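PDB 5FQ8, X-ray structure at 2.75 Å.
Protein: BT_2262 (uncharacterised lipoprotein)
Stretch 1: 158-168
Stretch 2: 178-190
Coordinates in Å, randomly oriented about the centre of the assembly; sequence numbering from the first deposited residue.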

# COMPACT_ATOMS: atom_id res chain seq x y z
N GLU G 158 70.98 -33.28 5.79
CA GLU G 158 72.44 -33.20 5.72
C GLU G 158 72.90 -33.28 4.26
O GLU G 158 72.87 -34.36 3.66
N LEU G 159 73.37 -32.16 3.72
CA LEU G 159 73.71 -32.06 2.30
C LEU G 159 74.87 -32.97 1.94
O LEU G 159 75.96 -32.87 2.52
N ASN G 160 74.65 -33.86 0.97
CA ASN G 160 75.65 -34.80 0.48
C ASN G 160 76.49 -34.17 -0.63
O ASN G 160 76.12 -33.16 -1.23
N ASP G 161 77.62 -34.80 -0.92
CA ASP G 161 78.48 -34.31 -1.99
C ASP G 161 77.96 -34.68 -3.36
O ASP G 161 78.27 -33.99 -4.34
N ASP G 162 77.17 -35.75 -3.46
CA ASP G 162 76.31 -35.97 -4.62
C ASP G 162 75.33 -34.82 -4.82
O ASP G 162 74.69 -34.74 -5.87
N ASN G 163 75.22 -33.92 -3.84
CA ASN G 163 74.24 -32.85 -3.77
C ASN G 163 72.81 -33.37 -3.70
O ASN G 163 71.86 -32.59 -3.84
N THR G 164 72.64 -34.67 -3.49
CA THR G 164 71.38 -35.16 -2.96
C THR G 164 71.27 -34.76 -1.50
O THR G 164 72.25 -34.38 -0.86
N ILE G 165 70.06 -34.88 -0.96
CA ILE G 165 69.82 -34.46 0.41
C ILE G 165 69.22 -35.62 1.19
O ILE G 165 68.24 -36.24 0.75
N THR G 166 69.83 -35.94 2.32
CA THR G 166 69.40 -37.04 3.16
C THR G 166 68.69 -36.50 4.38
O THR G 166 69.29 -35.73 5.14
N PRO G 167 67.44 -36.89 4.62
CA PRO G 167 66.68 -36.31 5.74
C PRO G 167 67.12 -36.88 7.07
O PRO G 167 67.24 -38.10 7.23
N LEU G 168 67.34 -36.00 8.04
CA LEU G 168 67.72 -36.43 9.38
C LEU G 168 66.50 -36.65 10.26
O LEU G 168 66.41 -37.66 10.97
N SER G 178 55.26 -37.64 11.22
CA SER G 178 56.44 -37.47 10.39
C SER G 178 56.15 -38.02 9.00
O SER G 178 55.13 -38.68 8.77
N MET G 179 57.06 -37.76 8.07
CA MET G 179 56.87 -38.19 6.70
C MET G 179 57.06 -39.70 6.56
O MET G 179 57.59 -40.37 7.45
N ASP G 180 56.64 -40.22 5.41
CA ASP G 180 56.82 -41.63 5.09
C ASP G 180 58.19 -41.86 4.46
O ASP G 180 59.06 -42.51 5.05
N GLN G 181 58.41 -41.33 3.26
CA GLN G 181 59.66 -41.52 2.53
C GLN G 181 60.09 -40.21 1.91
O GLN G 181 59.32 -39.25 1.81
N MET G 182 61.35 -40.17 1.46
CA MET G 182 61.91 -39.02 0.77
C MET G 182 62.65 -39.48 -0.47
O MET G 182 63.56 -40.31 -0.39
N THR G 183 62.28 -38.91 -1.62
CA THR G 183 62.81 -39.34 -2.91
C THR G 183 62.95 -38.13 -3.82
O THR G 183 62.34 -37.09 -3.60
N ASN G 184 63.77 -38.30 -4.87
CA ASN G 184 63.94 -37.30 -5.92
C ASN G 184 64.46 -35.98 -5.37
O ASN G 184 63.93 -34.91 -5.65
N THR G 185 65.52 -36.06 -4.57
CA THR G 185 66.06 -34.88 -3.89
C THR G 185 67.47 -34.62 -4.39
O THR G 185 68.33 -35.51 -4.33
N LEU G 186 67.71 -33.40 -4.87
CA LEU G 186 69.05 -32.97 -5.25
C LEU G 186 69.05 -31.46 -5.46
O LEU G 186 67.99 -30.84 -5.59
N LEU G 187 70.25 -30.89 -5.48
CA LEU G 187 70.44 -29.44 -5.55
C LEU G 187 71.26 -29.08 -6.77
O LEU G 187 72.34 -29.65 -6.99
N ASP G 188 70.76 -28.13 -7.56
CA ASP G 188 71.51 -27.60 -8.70
C ASP G 188 72.30 -26.38 -8.25
O ASP G 188 71.74 -25.28 -8.14
N PRO G 189 73.61 -26.53 -7.99
CA PRO G 189 74.36 -25.43 -7.37
C PRO G 189 74.60 -24.27 -8.32
O PRO G 189 75.68 -23.69 -8.32
N ALA G 190 73.59 -23.91 -9.10
CA ALA G 190 73.70 -22.77 -10.00
C ALA G 190 72.32 -22.27 -10.41
O ALA G 190 72.22 -21.37 -11.25

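When two chain segments meet without the full ladder of a regular sheet, side chains can supply part of the hydrogen bonding that backbone pairing leaves undone. The contact between residues 158-168 and 178-190 of BT_2262 is a compact example, burying 445 Å² in all, both sides summed. The first stretch is a hairpin: Glu158 N donates to Thr166 O at 3.0 Å, Asn160 N to Thr164 O at 3.1 Å, and a type I turn from Asn160 to Asn163 joins its arms.

The second stretch comes nearest at the end of that turn, where the CA atoms of Thr164 and Leu186 lie 3.9 Å apart. Here the backbone contributes a single hydrogen bond between the stretches, from Leu187 N to Asn163 O at 2.9 Å, and its N-H...acceptor angle of 130° makes it weak. Asn163 O also receives a CA-H...O contact from Leu186 CA at 3.2 Å. A similar contact joins Thr164 CA to Thr185 O at 3.4 Å, so two CA-H...O contacts accompany the one weak backbone hydrogen bond.

Thr185 supplies the missing polar link. Buried, in the p rotamer and pointing toward the first stretch, it donates from OG1 to Ile165 O at 3.0 Å. A side-chain hydroxyl thereby satisfies a strand carbonyl that receives no backbone NH from the second stretch. Ile165 N lies 3.3 Å from the same Thr185 OG1, a separation that leaves its role open. The CG2 of Ile165 approaches this OG1 to 4.0 Å, while the end of the isoleucine side chain leads away.

Apolar packing accompanies these polar links. Leu187, buried and with chi1 t and chi2 p, points toward the first stretch; its CD2 meets CD1 of Leu159 at 4.0 Å. Leu159 has the same t,p rotamer and sets out sideways, but its end comes nearer. Pro189, at the surface, also points toward the first stretch. Asn163, with chi1 m, points toward the second.

Farther along, Pro167 presents its ring, with C-gamma exo pucker, to two methionines. Its CG lies 3.3 Å from SD of Met182, whose chi1 is t but whose chi2 and chi3 fall between wells, and its CB lies 3.5 Å from CE of Met179, which is p at chi1 and extended beyond. Thr166 and Leu168, flanking the proline, point away, as do Gln181 and Thr183 around Met182: the alternation of the strands places Pro167 and Met182 facing across the contact, with Met179 joining them from the loop. Thr183 OG1 is satisfied elsewhere in the structure.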

# COMPACT_ATOMS: atom_id res chain seq x y z
CB GLU G 158 73.10 -34.31 6.53
CG GLU G 158 74.61 -34.26 6.55
CD GLU G 158 75.24 -35.54 7.06
OE1 GLU G 158 74.72 -36.12 8.04
OE2 GLU G 158 76.26 -35.96 6.48
CB LEU G 159 74.05 -30.61 1.95
CG LEU G 159 74.41 -30.30 0.51
CD1 LEU G 159 73.20 -30.43 -0.37
CD2 LEU G 159 74.97 -28.90 0.43
CB ASN G 160 74.99 -36.08 -0.02
CG ASN G 160 74.18 -36.78 1.04
OD1 ASN G 160 74.43 -36.64 2.24
ND2 ASN G 160 73.19 -37.56 0.60
CB ASP G 161 79.90 -34.85 -1.78
CG ASP G 161 80.34 -34.74 -0.34
OD1 ASP G 161 80.78 -33.65 0.07
OD2 ASP G 161 80.22 -35.75 0.39
CB ASP G 162 75.56 -37.29 -4.44
CG ASP G 162 74.79 -37.71 -5.68
OD1 ASP G 162 75.05 -37.17 -6.77
OD2 ASP G 162 73.94 -38.61 -5.55
CB ASN G 163 74.39 -31.86 -4.93
CG ASN G 163 75.67 -31.07 -4.82
OD1 ASN G 163 76.22 -30.92 -3.73
ND2 ASN G 163 76.16 -30.56 -5.94
CB THR G 164 71.29 -36.68 -3.07
OG1 THR G 164 72.31 -37.27 -2.25
CG2 THR G 164 71.47 -37.12 -4.51
CB ILE G 165 68.95 -33.19 0.47
CG1 ILE G 165 69.68 -32.16 1.31
CG2 ILE G 165 67.58 -33.44 1.06
CD1 ILE G 165 70.32 -32.79 2.50
CB THR G 166 70.58 -37.90 3.59
OG1 THR G 166 71.19 -38.49 2.44
CG2 THR G 166 70.10 -38.98 4.55
CB PRO G 167 65.23 -36.70 5.42
CG PRO G 167 65.26 -37.27 4.05
CD PRO G 167 66.62 -37.79 3.82
CB LEU G 168 68.64 -35.39 10.02
CG LEU G 168 70.14 -35.38 9.69
CD1 LEU G 168 70.87 -36.49 10.43
CD2 LEU G 168 70.36 -35.49 8.21
CB SER G 178 57.67 -38.15 11.00
OG SER G 178 57.66 -38.03 12.41
CB MET G 179 57.86 -37.49 5.78
CG MET G 179 59.28 -37.77 6.17
SD MET G 179 60.47 -37.21 4.95
CE MET G 179 61.95 -37.88 5.68
CB ASP G 180 55.69 -42.11 4.17
CG ASP G 180 54.41 -42.37 4.92
OD1 ASP G 180 54.48 -42.85 6.07
OD2 ASP G 180 53.33 -42.09 4.37
CB GLN G 181 59.53 -42.59 1.45
CG GLN G 181 59.33 -43.99 2.00
CD GLN G 181 59.03 -45.00 0.91
OE1 GLN G 181 58.89 -44.64 -0.26
NE2 GLN G 181 58.94 -46.27 1.29
CB MET G 182 62.85 -38.22 1.67
CG MET G 182 63.30 -36.91 1.06
SD MET G 182 63.20 -35.52 2.19
CE MET G 182 62.48 -34.28 1.14
CB THR G 183 61.90 -40.39 -3.56
OG1 THR G 183 60.54 -40.08 -3.27
CG2 THR G 183 62.23 -41.78 -3.06
CB ASN G 184 62.62 -37.07 -6.68
CG ASN G 184 62.58 -37.78 -8.01
OD1 ASN G 184 62.11 -38.91 -8.11
ND2 ASN G 184 63.06 -37.10 -9.05
CB THR G 185 66.08 -35.07 -2.37
OG1 THR G 185 67.17 -35.93 -2.02
CG2 THR G 185 64.78 -35.67 -1.89
CB LEU G 186 69.57 -33.70 -6.50
CG LEU G 186 68.71 -33.78 -7.76
CD1 LEU G 186 69.48 -33.23 -8.96
CD2 LEU G 186 68.27 -35.21 -8.01
CB LEU G 187 71.14 -28.94 -4.28
CG LEU G 187 72.01 -27.68 -4.33
CD1 LEU G 187 71.18 -26.42 -4.55
CD2 LEU G 187 72.84 -27.56 -3.06
CB ASP G 188 70.58 -27.24 -9.86
CG ASP G 188 71.35 -26.82 -11.11
OD1 ASP G 188 72.51 -27.24 -11.28
OD2 ASP G 188 70.79 -26.07 -11.94
CB PRO G 189 75.69 -26.10 -6.97
CG PRO G 189 75.47 -27.58 -7.12
CD PRO G 189 74.45 -27.71 -8.20
CB ALA G 190 74.51 -23.15 -11.25